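Porin (Pseudomonas aeruginosa, PDB 3T24) forms a beta-barrel channel in the bacterial outer membrane that probably lets small carboxylate-bearing substrates pass. Local coordinates at residues A[24-29]-A[387-392]; A[47-52]-A[62-67]; A[277-282]-A[303-308]. All blocks are in the same frame, centred on the assembly; numbering follows the deposited sequence.

Contact 1 (A[24-29]-A[387-392]); sequences FNRDFR and YDENRL. With SO4 (sulfate ion), chain F; SO4 (sulfate ion), chain G; SO4 (sulfate ion), chain D.
Arg26 and Glu389 form a salt bridge where the first and last strands of the porin beta-barrel, 14-30 and 386-399, pair antiparallel and close the cylinder. Arg26 can be followed from the sheet toward the barrel interior. Its CB stands near Asp388 O, its CG comes to 3.5 Å from Tyr387 CD2, and its CD lies over the Tyr387 ring, 4.0 Å from the centroid. The CG is anti to the backbone N (chi1 172°), and a bend at chi3 then turns the guanidinium side-on to Glu389. Arg26 NE meets Glu389 OE1 at 3.1 Å through the anti lone pair, while Arg26 NH2 reaches the same oxygen at 2.7 Å from the syn side, somewhat out of the carboxylate plane. The other carboxylate oxygen, OE2, takes NE and NH2 of Arg391 from one face and a further bond from Gln300. One acid thus ties two arginines together, and its anionic form is probably favoured. Arg391 NH1 goes on to O2 of a sulfate, probably from the crystallisation liquor, at 2.7 Å; Ser130, Arg131 and Arg163 bind it too. Such a basic patch on the inner wall would suit a carboxylate channel. Beside Arg26, Tyr387 CB sits over one face of the Phe28 ring, and the two rings meet obliquely.

On the opposite face, the close carboxylates of Asp27 and Asp388 share a water that donates to both; Arg29 NH1 bridges to Asp27 OD2 and Arg380 to Asp388 OD2, which probably eases the repulsion, while Ser34 bonds Asp27 OD1. Asn25 and Asn390 lie side by side with amide planes 87° apart; Asn390 OD1 turns to Asn376 and Trp374, while its ND2 donates to a lone pair of Asn25 OD1 at 3.0 Å, in its own amide plane.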
loop_
_atom_site.group_PDB
_atom_site.type_symbol
_atom_site.label_atom_id
_atom_site.label_comp_id
_atom_site.label_asym_id
_atom_site.label_seq_id
_atom_site.Cartn_x
_atom_site.Cartn_y
_atom_site.Cartn_z
ATOM N N PHE A 24 -12.174 -5.533 -13.167
ATOM C CA PHE A 24 -13.000 -4.782 -12.242
ATOM C C PHE A 24 -14.184 -4.090 -12.911
ATOM O O PHE A 24 -14.116 -3.668 -14.071
ATOM C CB PHE A 24 -12.168 -3.814 -11.386
ATOM C CG PHE A 24 -12.103 -2.423 -11.926
ATOM C CD1 PHE A 24 -13.163 -1.549 -11.749
ATOM C CD2 PHE A 24 -10.983 -1.982 -12.605
ATOM C CE1 PHE A 24 -13.113 -0.259 -12.242
ATOM C CE2 PHE A 24 -10.923 -0.686 -13.105
ATOM C CZ PHE A 24 -11.995 0.173 -12.928
ATOM N N ASN A 25 -15.289 -4.023 -12.180
ATOM C CA ASN A 25 -16.425 -3.235 -12.629
ATOM C C ASN A 25 -16.860 -2.274 -11.537
ATOM O O ASN A 25 -16.695 -2.534 -10.350
ATOM C CB ASN A 25 -17.585 -4.109 -13.126
ATOM C CG ASN A 25 -18.192 -4.952 -12.035
ATOM O OD1 ASN A 25 -18.159 -4.593 -10.860
ATOM N ND2 ASN A 25 -18.755 -6.089 -12.417
ATOM N N ARG A 26 -17.390 -1.145 -11.955
ATOM C CA ARG A 26 -17.770 -0.107 -11.011
ATOM C C ARG A 26 -19.120 0.454 -11.416
ATOM O O ARG A 26 -19.353 0.757 -12.582
ATOM C CB ARG A 26 -16.700 0.976 -10.982
ATOM C CG ARG A 26 -17.063 2.206 -10.185
ATOM C CD ARG A 26 -15.914 3.198 -10.236
ATOM N NE ARG A 26 -14.705 2.618 -9.662
ATOM C CZ ARG A 26 -13.475 3.062 -9.897
ATOM N NH1 ARG A 26 -13.281 4.079 -10.718
ATOM N NH2 ARG A 26 -12.436 2.470 -9.321
ATOM N N ASP A 27 -20.021 0.558 -10.453
ATOM C CA ASP A 27 -21.357 1.062 -10.720
ATOM C C ASP A 27 -21.636 2.332 -9.890
ATOM O O ASP A 27 -21.804 2.257 -8.675
ATOM C CB ASP A 27 -22.373 -0.034 -10.415
ATOM C CG ASP A 27 -23.792 0.382 -10.706
ATOM O OD1 ASP A 27 -24.020 1.325 -11.500
ATOM O OD2 ASP A 27 -24.693 -0.253 -10.133
ATOM N N PHE A 28 -21.665 3.493 -10.537
ATOM C CA PHE A 28 -22.044 4.726 -9.823
ATOM C C PHE A 28 -23.532 4.781 -9.518
ATOM O O PHE A 28 -24.382 4.654 -10.407
ATOM C CB PHE A 28 -21.605 5.978 -10.572
ATOM C CG PHE A 28 -20.121 6.130 -10.639
ATOM C CD1 PHE A 28 -19.457 7.028 -9.803
ATOM C CD2 PHE A 28 -19.373 5.344 -11.514
ATOM C CE1 PHE A 28 -18.068 7.159 -9.854
ATOM C CE2 PHE A 28 -17.988 5.465 -11.572
ATOM C CZ PHE A 28 -17.333 6.379 -10.737
ATOM N N ARG A 29 -23.833 4.963 -8.243
ATOM C CA ARG A 29 -25.209 4.947 -7.766
ATOM C C ARG A 29 -25.725 6.356 -7.453
ATOM O O ARG A 29 -25.077 7.128 -6.746
ATOM C CB ARG A 29 -25.304 4.078 -6.512
ATOM C CG ARG A 29 -24.701 2.700 -6.673
ATOM C CD ARG A 29 -25.465 1.844 -7.688
ATOM N NE ARG A 29 -26.842 1.574 -7.281
ATOM C CZ ARG A 29 -27.700 0.836 -7.983
ATOM N NH1 ARG A 29 -27.311 0.271 -9.120
ATOM N NH2 ARG A 29 -28.945 0.656 -7.545
ATOM N N TYR A 387 -20.488 4.794 -5.282
ATOM C CA TYR A 387 -20.419 3.624 -6.155
ATOM C C TYR A 387 -20.128 2.302 -5.478
ATOM O O TYR A 387 -19.619 2.264 -4.367
ATOM C CB TYR A 387 -19.453 3.841 -7.316
ATOM C CG TYR A 387 -18.055 4.232 -6.925
ATOM C CD1 TYR A 387 -17.730 5.559 -6.671
ATOM C CD2 TYR A 387 -17.046 3.285 -6.848
ATOM C CE1 TYR A 387 -16.441 5.932 -6.348
ATOM C CE2 TYR A 387 -15.741 3.652 -6.516
ATOM C CZ TYR A 387 -15.451 4.977 -6.279
ATOM O OH TYR A 387 -14.173 5.352 -5.944
ATOM N N ASP A 388 -20.509 1.233 -6.174
ATOM C CA ASP A 388 -20.116 -0.138 -5.869
ATOM C C ASP A 388 -19.015 -0.555 -6.824
ATOM O O ASP A 388 -18.893 -0.025 -7.930
ATOM C CB ASP A 388 -21.292 -1.101 -6.062
ATOM C CG ASP A 388 -22.543 -0.658 -5.309
ATOM O OD1 ASP A 388 -23.670 -0.943 -5.787
ATOM O OD2 ASP A 388 -22.391 -0.026 -4.242
ATOM N N GLU A 389 -18.240 -1.549 -6.420
ATOM C CA GLU A 389 -17.098 -1.959 -7.209
ATOM C C GLU A 389 -16.763 -3.399 -6.897
ATOM O O GLU A 389 -16.784 -3.806 -5.741
ATOM C CB GLU A 389 -15.925 -1.031 -6.889
ATOM C CG GLU A 389 -14.612 -1.355 -7.519
ATOM C CD GLU A 389 -13.522 -0.401 -7.031
ATOM O OE1 GLU A 389 -13.501 0.756 -7.498
ATOM O OE2 GLU A 389 -12.702 -0.795 -6.169
ATOM N N ASN A 390 -16.489 -4.171 -7.943
ATOM C CA ASN A 390 -15.989 -5.538 -7.803
ATOM C C ASN A 390 -14.649 -5.667 -8.510
ATOM O O ASN A 390 -14.503 -5.234 -9.652
ATOM C CB ASN A 390 -16.966 -6.565 -8.403
ATOM C CG ASN A 390 -18.319 -6.553 -7.720
ATOM O OD1 ASN A 390 -18.524 -7.208 -6.695
ATOM N ND2 ASN A 390 -19.255 -5.800 -8.285
ATOM N N ARG A 391 -13.680 -6.258 -7.826
ATOM C CA ARG A 391 -12.412 -6.635 -8.440
ATOM C C ARG A 391 -12.233 -8.141 -8.403
ATOM O O ARG A 391 -12.379 -8.766 -7.347
ATOM C CB ARG A 391 -11.239 -6.040 -7.681
ATOM C CG ARG A 391 -11.276 -4.564 -7.567
ATOM C CD ARG A 391 -10.205 -4.075 -6.652
ATOM N NE ARG A 391 -10.420 -2.669 -6.395
ATOM C CZ ARG A 391 -9.516 -1.730 -6.610
ATOM N NH1 ARG A 391 -8.320 -2.052 -7.087
ATOM N NH2 ARG A 391 -9.814 -0.470 -6.337
ATOM N N LEU A 392 -11.888 -8.717 -9.545
ATOM C CA LEU A 392 -11.392 -10.091 -9.575
ATOM C C LEU A 392 -9.927 -10.087 -10.013
ATOM O O LEU A 392 -9.580 -9.544 -11.066
ATOM C CB LEU A 392 -12.231 -10.944 -10.521
ATOM C CG LEU A 392 -12.093 -12.476 -10.373
ATOM C CD1 LEU A 392 -12.829 -12.886 -9.083
ATOM C CD2 LEU A 392 -12.709 -13.166 -11.611
HETATM S S SO4 F . -6.963 1.303 -6.094
HETATM O O1 SO4 F . -6.735 1.242 -4.653
HETATM O O2 SO4 F . -6.611 0.035 -6.727
HETATM O O3 SO4 F . -8.363 1.554 -6.411
HETATM O O4 SO4 F . -6.129 2.384 -6.625
HETATM S S SO4 G . -30.287 -0.378 -11.183
HETATM O O1 SO4 G . -30.604 -1.004 -9.899
HETATM O O2 SO4 G . -29.749 -1.378 -12.102
HETATM O O3 SO4 G . -31.484 0.230 -11.757
HETATM O O4 SO4 G . -29.291 0.663 -10.973
HETATM S S SO4 D . -28.710 2.223 -3.498
HETATM O O1 SO4 D . -29.931 2.959 -3.196
HETATM O O2 SO4 D . -29.003 1.002 -4.240
HETATM O O3 SO4 D . -27.880 3.067 -4.349
HETATM O O4 SO4 D . -28.067 1.913 -2.219
HETATM O O HOH W 1 -24.034 -1.868 -8.154
#

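Contact 2 (A[47-52]-A[62-67]); sequences LRYESG and VDAIGL. With C8E ((hydroxyethyloxy)tri(ethyloxy)octane), chain N.
Residues 47-50 and 62-67 pair as the two arms of a beta-hairpin, strands 33-50 and 58-73, in the barrel wall. The axes of 47-50 and 62-67 run antiparallel and approach to 4.8 Å, with Leu47-Gly66 and Tyr49-Ala64 as hydrogen-bonded pairs. Arg48, Glu50, Asp63 and Ile65 point to the channel side; Leu47, Tyr49 and Ala64 point outward.

One end of a detergent molecule rests on this outer face, as expected of a membrane-facing surface, the rest of its chain leading away across the strand direction. Its C7 packs on Leu47 CB at 3.7 Å, and its C8 comes within 3.6 Å of Gly66 N, where no side chain intervenes. Tyr49 has its CG anti to the backbone N (chi1 168°), which lays the ring along the hairpin toward Val62: CE2 passes 3.5 Å from Val62 O, and Ser51 N stands over one ring face. Phe9 of helix 7-11 also touches Tyr49.

On the inner face, Asp63 and Glu50 cross with carboxylate planes 75° apart. Asp63 OD1 packs against Glu50 CA and CB but has its salt bridge with Lys105, on the next strand, 96-108. Arg48 likewise reaches away from the hairpin, to Glu18.

At the Ser51 end the pairing uses a side chain: Ser51 N donates to Val62 O, while Val62 N donates to Ser51 OG, not to the backbone carbonyl, at 3.0 Å.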
loop_
_atom_site.group_PDB
_atom_site.type_symbol
_atom_site.label_atom_id
_atom_site.label_comp_id
_atom_site.label_asym_id
_atom_site.label_seq_id
_atom_site.Cartn_x
_atom_site.Cartn_y
_atom_site.Cartn_z
ATOM N N LEU A 47 7.864 -10.521 -15.365
ATOM C CA LEU A 47 9.124 -11.237 -15.341
ATOM C C LEU A 47 10.012 -10.640 -14.290
ATOM O O LEU A 47 10.351 -9.456 -14.354
ATOM C CB LEU A 47 9.811 -11.180 -16.698
ATOM C CG LEU A 47 9.278 -12.239 -17.658
ATOM C CD1 LEU A 47 9.554 -11.866 -19.109
ATOM C CD2 LEU A 47 9.881 -13.593 -17.300
ATOM N N ARG A 48 10.378 -11.463 -13.312
ATOM C CA ARG A 48 11.237 -11.015 -12.221
ATOM C C ARG A 48 12.541 -11.808 -12.134
ATOM O O ARG A 48 12.566 -13.040 -12.321
ATOM C CB ARG A 48 10.491 -11.108 -10.901
ATOM C CG ARG A 48 9.301 -10.162 -10.795
ATOM C CD ARG A 48 8.685 -10.294 -9.428
ATOM N NE ARG A 48 7.709 -9.245 -9.137
ATOM C CZ ARG A 48 6.397 -9.384 -9.305
ATOM N NH1 ARG A 48 5.893 -10.529 -9.781
ATOM N NH2 ARG A 48 5.588 -8.379 -8.996
ATOM N N TYR A 49 13.621 -11.083 -11.864
ATOM C CA TYR A 49 14.910 -11.698 -11.599
ATOM C C TYR A 49 15.632 -11.025 -10.439
ATOM O O TYR A 49 15.735 -9.794 -10.373
ATOM C CB TYR A 49 15.794 -11.718 -12.860
ATOM C CG TYR A 49 17.242 -12.072 -12.574
ATOM C CD1 TYR A 49 17.647 -13.396 -12.446
ATOM C CD2 TYR A 49 18.196 -11.078 -12.418
ATOM C CE1 TYR A 49 18.955 -13.717 -12.170
ATOM C CE2 TYR A 49 19.499 -11.385 -12.147
ATOM C CZ TYR A 49 19.878 -12.704 -12.027
ATOM O OH TYR A 49 21.189 -12.986 -11.758
ATOM N N GLU A 50 16.124 -11.837 -9.512
ATOM C CA GLU A 50 16.938 -11.304 -8.425
ATOM C C GLU A 50 18.220 -12.131 -8.271
ATOM O O GLU A 50 18.179 -13.324 -7.956
ATOM C CB GLU A 50 16.149 -11.268 -7.120
ATOM C CG GLU A 50 14.873 -10.412 -7.166
ATOM C CD GLU A 50 13.715 -11.077 -7.889
ATOM O OE1 GLU A 50 13.513 -12.302 -7.731
ATOM O OE2 GLU A 50 12.997 -10.369 -8.626
ATOM N N SER A 51 19.364 -11.515 -8.520
ATOM C CA SER A 51 20.610 -12.242 -8.328
ATOM C C SER A 51 20.850 -12.332 -6.831
ATOM O O SER A 51 20.212 -11.620 -6.046
ATOM C CB SER A 51 21.776 -11.505 -8.971
ATOM O OG SER A 51 22.340 -10.580 -8.049
ATOM N N GLY A 52 21.755 -13.215 -6.442
ATOM C CA GLY A 52 22.337 -13.181 -5.110
ATOM C C GLY A 52 23.435 -12.132 -5.083
ATOM O O GLY A 52 23.460 -11.232 -5.927
ATOM N N VAL A 62 22.279 -7.695 -8.862
ATOM C CA VAL A 62 21.447 -6.928 -9.769
ATOM C C VAL A 62 20.080 -7.581 -9.822
ATOM O O VAL A 62 19.972 -8.810 -9.810
ATOM C CB VAL A 62 22.071 -6.849 -11.178
ATOM C CG1 VAL A 62 22.402 -8.246 -11.697
ATOM C CG2 VAL A 62 21.141 -6.130 -12.130
ATOM N N ASP A 63 19.045 -6.747 -9.830
ATOM C CA ASP A 63 17.678 -7.183 -10.059
ATOM C C ASP A 63 17.188 -6.614 -11.378
ATOM O O ASP A 63 17.593 -5.529 -11.790
ATOM C CB ASP A 63 16.738 -6.730 -8.924
ATOM C CG ASP A 63 17.024 -7.439 -7.603
ATOM O OD1 ASP A 63 17.749 -8.453 -7.593
ATOM O OD2 ASP A 63 16.507 -6.994 -6.564
ATOM N N ALA A 64 16.312 -7.355 -12.036
ATOM C CA ALA A 64 15.691 -6.888 -13.259
ATOM C C ALA A 64 14.197 -7.158 -13.187
ATOM O O ALA A 64 13.758 -8.179 -12.642
ATOM C CB ALA A 64 16.295 -7.592 -14.486
ATOM N N ILE A 65 13.420 -6.251 -13.766
ATOM C CA ILE A 65 11.974 -6.388 -13.764
ATOM C C ILE A 65 11.425 -6.109 -15.171
ATOM O O ILE A 65 11.785 -5.119 -15.811
ATOM C CB ILE A 65 11.355 -5.457 -12.695
ATOM C CG1 ILE A 65 10.010 -5.987 -12.222
ATOM C CG2 ILE A 65 11.251 -4.029 -13.192
ATOM C CD1 ILE A 65 10.134 -7.115 -11.263
ATOM N N GLY A 66 10.593 -7.022 -15.662
ATOM C CA GLY A 66 9.909 -6.866 -16.936
ATOM C C GLY A 66 8.398 -6.955 -16.750
ATOM O O GLY A 66 7.842 -8.030 -16.505
ATOM N N LEU A 67 7.723 -5.815 -16.858
ATOM C CA LEU A 67 6.292 -5.777 -16.612
ATOM C C LEU A 67 5.534 -5.392 -17.885
ATOM O O LEU A 67 5.767 -4.334 -18.473
ATOM C CB LEU A 67 5.990 -4.788 -15.493
ATOM C CG LEU A 67 6.770 -4.993 -14.186
ATOM C CD1 LEU A 67 6.593 -3.791 -13.267
ATOM C CD2 LEU A 67 6.349 -6.281 -13.493
HETATM C C7 C8E N . 13.385 -10.319 -16.771
HETATM C C8 C8E N . 13.396 -8.807 -16.982
HETATM O O9 C8E N . 14.307 -8.472 -18.008
HETATM C C10 C8E N . 14.045 -7.214 -18.598
HETATM C C11 C8E N . 15.388 -6.494 -18.548
HETATM O O12 C8E N . 15.496 -5.493 -19.539
HETATM C C13 C8E N . 15.795 -4.247 -18.946
HETATM C C14 C8E N . 15.902 -3.151 -20.000
HETATM O O15 C8E N . 16.509 -2.035 -19.384
HETATM C C16 C8E N . 15.554 -1.158 -18.823
HETATM C C17 C8E N . 15.756 0.248 -19.374
HETATM O O18 C8E N . 15.578 0.307 -20.775
HETATM C C19 C8E N . 14.929 1.498 -21.174
HETATM C C20 C8E N . 15.821 2.349 -22.075
HETATM O O21 C8E N . 17.155 1.884 -22.049
#

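Contact 3 (A[277-282]-A[303-308]); sequences QKMSGD and DFANKD
Segment 303-308 approaches the end of strand 270-280 without pairing as a strand: the CA atoms of Gln277 and Phe304 are 8.0 Å apart, those of Met279 and Asp308 only 4.8 Å. Gln277 bridges the wider end. Its side chain is extended with CG anti to the backbone N (chi1 171°), and NE2 donates to two successive carbonyls. It meets Asp303 O at 2.9 Å in the carbonyl plane and Phe304 O from above the plane of that carbonyl, so one amide nitrogen spans two carbonyls, well directed only at that of Asp303. Gln277 OE1 accepts from Asn297 N, farther back in the same loop. Asp303 shapes the turn itself: OD1 accepts from Ala305 N as an Asx turn, and OD2 holds Tyr287 and Arg179.

Met279 fills the middle. Its CG lies 3.3 Å from Asn306 O, and its SD packs on Ala305, 3.9 Å from CA.

At the narrow end, Asp308 CA points its hydrogen at Met279 O. Lys278 curls back so that NZ donates to Met279 O at 3.1 Å, with a weak second bond to Asp308 O. Three waters fill in between Gly281 and Asp308; one donates to Gly281 O and accepts from Asp308 N. Lys307 runs its CD and CE alongside Asp282 O, and its NZ is paired with Asp308 OD2 at 2.9 Å and with Asp341 of strand 328-341.

The arrangement is that of a long porin loop, probably extracellular, whose returning arm is pinned to the strand it left before entering strand 310-319.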
loop_
_atom_site.group_PDB
_atom_site.type_symbol
_atom_site.label_atom_id
_atom_site.label_comp_id
_atom_site.label_asym_id
_atom_site.label_seq_id
_atom_site.Cartn_x
_atom_site.Cartn_y
_atom_site.Cartn_z
ATOM N N GLN A 277 -9.482 6.337 13.431
ATOM C CA GLN A 277 -8.655 7.206 12.619
ATOM C C GLN A 277 -9.207 8.624 12.709
ATOM O O GLN A 277 -10.422 8.829 12.633
ATOM C CB GLN A 277 -8.638 6.698 11.177
ATOM C CG GLN A 277 -7.980 7.633 10.164
ATOM C CD GLN A 277 -7.735 6.927 8.834
ATOM O OE1 GLN A 277 -7.175 5.831 8.815
ATOM N NE2 GLN A 277 -8.157 7.549 7.716
ATOM N N LYS A 278 -8.318 9.595 12.897
ATOM C CA LYS A 278 -8.737 10.982 13.055
ATOM C C LYS A 278 -7.770 11.944 12.376
ATOM O O LYS A 278 -6.577 11.968 12.680
ATOM C CB LYS A 278 -8.931 11.323 14.544
ATOM C CG LYS A 278 -9.072 12.815 14.903
ATOM C CD LYS A 278 -10.192 13.511 14.121
ATOM C CE LYS A 278 -10.829 14.686 14.909
ATOM N NZ LYS A 278 -11.070 15.941 14.111
ATOM N N MET A 279 -8.312 12.710 11.436
ATOM C CA MET A 279 -7.603 13.782 10.775
ATOM C C MET A 279 -7.868 15.091 11.524
ATOM O O MET A 279 -8.995 15.364 11.928
ATOM C CB MET A 279 -8.148 13.951 9.346
ATOM C CG MET A 279 -8.088 12.711 8.481
ATOM S SD MET A 279 -6.399 12.339 7.974
ATOM C CE MET A 279 -6.062 10.925 9.011
ATOM N N SER A 280 -6.836 15.911 11.677
ATOM C CA SER A 280 -7.040 17.278 12.105
ATOM C C SER A 280 -6.010 18.172 11.448
ATOM O O SER A 280 -5.046 17.677 10.858
ATOM C CB SER A 280 -7.001 17.411 13.630
ATOM O OG SER A 280 -5.922 16.708 14.196
ATOM N N GLY A 281 -6.240 19.484 11.541
ATOM C CA GLY A 281 -5.424 20.485 10.881
ATOM C C GLY A 281 -6.178 20.957 9.665
ATOM O O GLY A 281 -7.293 20.517 9.430
ATOM N N ASP A 282 -5.559 21.806 8.858
ATOM C CA ASP A 282 -6.254 22.428 7.739
ATOM C C ASP A 282 -6.454 21.536 6.499
ATOM O O ASP A 282 -7.218 21.909 5.607
ATOM C CB ASP A 282 -5.543 23.733 7.355
ATOM C CG ASP A 282 -6.334 24.565 6.358
ATOM O OD1 ASP A 282 -5.701 25.139 5.436
ATOM O OD2 ASP A 282 -7.576 24.664 6.507
ATOM N N ASP A 303 -10.156 6.270 1.634
ATOM C CA ASP A 303 -9.084 6.326 2.621
ATOM C C ASP A 303 -9.487 7.059 3.916
ATOM O O ASP A 303 -8.723 7.112 4.880
ATOM C CB ASP A 303 -7.811 6.907 2.011
ATOM C CG ASP A 303 -7.982 8.312 1.530
ATOM O OD1 ASP A 303 -9.025 8.945 1.809
ATOM O OD2 ASP A 303 -7.042 8.799 0.873
ATOM N N PHE A 304 -10.699 7.609 3.928
ATOM C CA PHE A 304 -11.234 8.291 5.099
ATOM C C PHE A 304 -10.258 9.299 5.648
ATOM O O PHE A 304 -10.133 9.477 6.857
ATOM C CB PHE A 304 -11.667 7.269 6.150
ATOM C CG PHE A 304 -12.774 6.405 5.667
ATOM C CD1 PHE A 304 -14.080 6.740 5.923
ATOM C CD2 PHE A 304 -12.505 5.301 4.870
ATOM C CE1 PHE A 304 -15.119 5.956 5.439
ATOM C CE2 PHE A 304 -13.522 4.535 4.376
ATOM C CZ PHE A 304 -14.838 4.859 4.654
ATOM N N ALA A 305 -9.592 9.979 4.719
ATOM C CA ALA A 305 -8.524 10.897 5.045
ATOM C C ALA A 305 -8.836 12.340 4.639
ATOM O O ALA A 305 -7.918 13.102 4.356
ATOM C CB ALA A 305 -7.236 10.428 4.367
ATOM N N ASN A 306 -10.121 12.698 4.583
ATOM C CA ASN A 306 -10.538 14.077 4.304
ATOM C C ASN A 306 -10.328 15.007 5.510
ATOM O O ASN A 306 -10.181 14.546 6.639
ATOM C CB ASN A 306 -12.003 14.122 3.837
ATOM C CG ASN A 306 -12.232 13.355 2.529
ATOM O OD1 ASN A 306 -11.837 13.813 1.457
ATOM N ND2 ASN A 306 -12.879 12.194 2.618
ATOM N N LYS A 307 -10.303 16.311 5.265
ATOM C CA LYS A 307 -10.131 17.295 6.337
ATOM C C LYS A 307 -11.080 17.025 7.514
ATOM O O LYS A 307 -12.281 16.863 7.317
ATOM C CB LYS A 307 -10.348 18.699 5.786
ATOM C CG LYS A 307 -10.249 19.837 6.824
ATOM C CD LYS A 307 -10.498 21.174 6.123
ATOM C CE LYS A 307 -10.215 22.398 6.996
ATOM N NZ LYS A 307 -10.937 22.267 8.270
ATOM N N ASP A 308 -10.515 16.917 8.715
ATOM C CA ASP A 308 -11.276 16.712 9.953
ATOM C C ASP A 308 -11.968 15.359 10.077
ATOM O O ASP A 308 -12.613 15.073 11.092
ATOM C CB ASP A 308 -12.319 17.827 10.166
ATOM C CG ASP A 308 -11.704 19.208 10.229
ATOM O OD1 ASP A 308 -10.583 19.368 10.757
ATOM O OD2 ASP A 308 -12.358 20.149 9.745
HETATM O O HOH W 2 -7.913 17.889 8.923
HETATM O O HOH W 3 -8.705 20.333 12.935
HETATM O O HOH W 4 -9.363 21.775 11.230
#

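In the fold
All three contacts belong to the antiparallel beta-barrel of this OprD-family porin. Segment 24-29 comes first along the chain, then both segments of contact 2, then those of contact 3, and 387-392 last, so contact 1 joins the first and last strands. Contacts 1 and 2 sit on neighbouring strands, 14-30 and 33-50, but do not touch, with centres 34 Å and nearest atoms about 15 Å apart. Contact 3 is 25 Å from contact 1 and 39 Å from contact 2, centre to centre, on the other side of the chain's centre from contact 2. Contact 1 seals the wall, contact 2 builds it from sequence neighbours and contact 3 ties a long loop to it, together making one channel.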